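Local coordinates for class II aldolase/adducin domain protein (Pseudomonas syringae pv. phaseolicola 1448A, PDB 3OCR), which belongs to the class II aldolase/adducin family and may act as a metal-dependent lyase, at the interface of chains A and B. Sequence-based numbering; all coordinates share one arbitrary frame. Chains: chain A/B, Class II aldolase/adducin domain protein.

The interface of chains A and B. Residues chain A 129, 162, 164-165, 189-190; chain B 148-149, 238.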
loop_
_atom_site.group_PDB
_atom_site.type_symbol
_atom_site.label_atom_id
_atom_site.label_comp_id
_atom_site.label_asym_id
_atom_site.label_seq_id
_atom_site.Cartn_x
_atom_site.Cartn_y
_atom_site.Cartn_z
ATOM N N HIS A 129 13.749 -7.050 8.146
ATOM C CA HIS A 129 12.998 -8.046 7.393
ATOM C C HIS A 129 11.793 -7.389 6.750
ATOM O O HIS A 129 10.665 -7.630 7.176
ATOM C CB HIS A 129 12.446 -9.131 8.310
ATOM C CG HIS A 129 13.465 -10.077 8.855
ATOM N ND1 HIS A 129 13.160 -10.967 9.864
ATOM C CD2 HIS A 129 14.762 -10.296 8.535
ATOM C CE1 HIS A 129 14.231 -11.683 10.154
ATOM N NE2 HIS A 129 15.217 -11.295 9.363
ATOM N N TYR A 162 22.159 -17.956 2.344
ATOM C CA TYR A 162 21.324 -18.339 3.479
ATOM C C TYR A 162 21.723 -19.689 4.074
ATOM O O TYR A 162 21.874 -20.686 3.345
ATOM C CB TYR A 162 19.841 -18.379 3.089
ATOM C CG TYR A 162 18.917 -18.487 4.300
ATOM C CD1 TYR A 162 18.948 -17.530 5.317
ATOM C CD2 TYR A 162 18.040 -19.581 4.444
ATOM C CE1 TYR A 162 18.102 -17.634 6.451
ATOM C CE2 TYR A 162 17.209 -19.698 5.563
ATOM C CZ TYR A 162 17.238 -18.708 6.551
ATOM O OH TYR A 162 16.424 -18.863 7.653
ATOM N N GLY A 164 20.212 -20.698 7.416
ATOM C CA GLY A 164 19.208 -21.111 8.392
ATOM C C GLY A 164 19.031 -20.013 9.409
ATOM O O GLY A 164 19.567 -18.920 9.241
ATOM N N ILE A 165 18.291 -20.312 10.470
ATOM C CA ILE A 165 17.923 -19.284 11.458
ATOM C C ILE A 165 19.090 -18.983 12.406
ATOM O O ILE A 165 19.502 -17.835 12.531
ATOM C CB ILE A 165 16.630 -19.667 12.234
ATOM C CG1 ILE A 165 15.445 -19.792 11.261
ATOM C CG2 ILE A 165 16.329 -18.635 13.342
ATOM C CD1 ILE A 165 14.184 -20.452 11.854
ATOM N N ASN A 189 17.792 -14.498 0.830
ATOM C CA ASN A 189 16.562 -15.120 1.308
ATOM C C ASN A 189 16.260 -14.737 2.745
ATOM O O ASN A 189 15.654 -15.506 3.472
ATOM C CB ASN A 189 16.647 -16.638 1.213
ATOM C CG ASN A 189 16.997 -17.102 -0.189
ATOM O OD1 ASN A 189 18.137 -17.462 -0.431
ATOM N ND2 ASN A 189 16.027 -17.059 -1.124
ATOM N N HIS A 190 16.731 -13.591 3.189
ATOM C CA HIS A 190 16.653 -13.375 4.623
ATOM C C HIS A 190 16.298 -11.940 4.925
ATOM O O HIS A 190 15.341 -11.708 5.667
ATOM C CB HIS A 190 17.960 -13.871 5.304
ATOM C CG HIS A 190 17.992 -13.698 6.796
ATOM N ND1 HIS A 190 19.094 -14.021 7.557
ATOM C CD2 HIS A 190 17.066 -13.217 7.664
ATOM C CE1 HIS A 190 18.838 -13.767 8.831
ATOM N NE2 HIS A 190 17.618 -13.265 8.919
ATOM N N GLN B 148 13.274 -16.757 4.918
ATOM C CA GLN B 148 13.238 -17.359 6.254
ATOM C C GLN B 148 11.794 -17.616 6.713
ATOM O O GLN B 148 11.483 -18.642 7.323
ATOM C CB GLN B 148 13.936 -16.465 7.259
ATOM C CG GLN B 148 13.937 -17.031 8.665
ATOM C CD GLN B 148 15.043 -16.443 9.505
ATOM O OE1 GLN B 148 14.786 -15.637 10.422
ATOM N NE2 GLN B 148 16.283 -16.820 9.195
ATOM N N HIS B 149 10.926 -16.662 6.415
ATOM C CA HIS B 149 9.524 -16.709 6.820
ATOM C C HIS B 149 8.739 -17.860 6.172
ATOM O O HIS B 149 7.966 -18.540 6.849
ATOM C CB HIS B 149 8.869 -15.356 6.530
ATOM C CG HIS B 149 9.549 -14.224 7.228
ATOM N ND1 HIS B 149 10.814 -13.790 6.879
ATOM C CD2 HIS B 149 9.164 -13.466 8.280
ATOM C CE1 HIS B 149 11.169 -12.798 7.679
ATOM N NE2 HIS B 149 10.186 -12.579 8.534
ATOM N N VAL B 238 16.153 -25.477 8.924
ATOM C CA VAL B 238 15.139 -24.549 9.410
ATOM C C VAL B 238 13.916 -25.307 9.936
ATOM O O VAL B 238 13.290 -24.889 10.940
ATOM C CB VAL B 238 14.773 -23.493 8.353
ATOM C CG1 VAL B 238 13.579 -22.620 8.827
ATOM C CG2 VAL B 238 15.991 -22.603 8.062
HETATM O O HOH W 1 13.427 -13.820 5.687
HETATM O O HOH W 2 16.517 -13.778 11.945
#
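B:His149 points its CE1 edge at the face of A:His129, over the CG-ND1 side, with the planes 85° apart and CE1 3.5 Å from ND1. A:His129 closes the His-X-His motif of the class II aldolase fold and, with A:His190, belongs to the histidine set that binds the metal in the family's aldolases; chain B may therefore help wall the corresponding site of chain A. One face of the A:His190 imidazole carries the amide of B:Gln148, whose NE2 sits 3.8 Å above the plane, towards the rim; A:His129 CE1 meets the edge of the same ring. The A:Tyr162 ring has A:Gly164 N over the centre of one face and A:Asn189 O nearer the rim of the other, with B:Gln148 NE2 and A:His190 ND1 in plane at its edge. There NE2 donates a fairly straight hydrogen bond (159° at H) to the phenol OH (2.6 Å), which lies close to the amide plane. With CG anti to the backbone N (chi1 -180°) and the chain extended beyond it, B:Gln148 reaches from the start of helix 148-151 between the phenol and A:His190. Water 2 bonds to OE1 (3.0 Å) and, at a longer 3.3 Å, to A:His190 NE2; with the phenol bond to NE2 this would help set the amide's rotation. Water 1, in the plane of the B:His149 ring, joins ND1 (2.9 Å) to A:His190 O. On the apolar flank, B:Val238 of helix 232-243 sets CG2 against A:Gly164 CA (3.6 Å) and CG1 against A:Ile165 CD1 (3.8 Å).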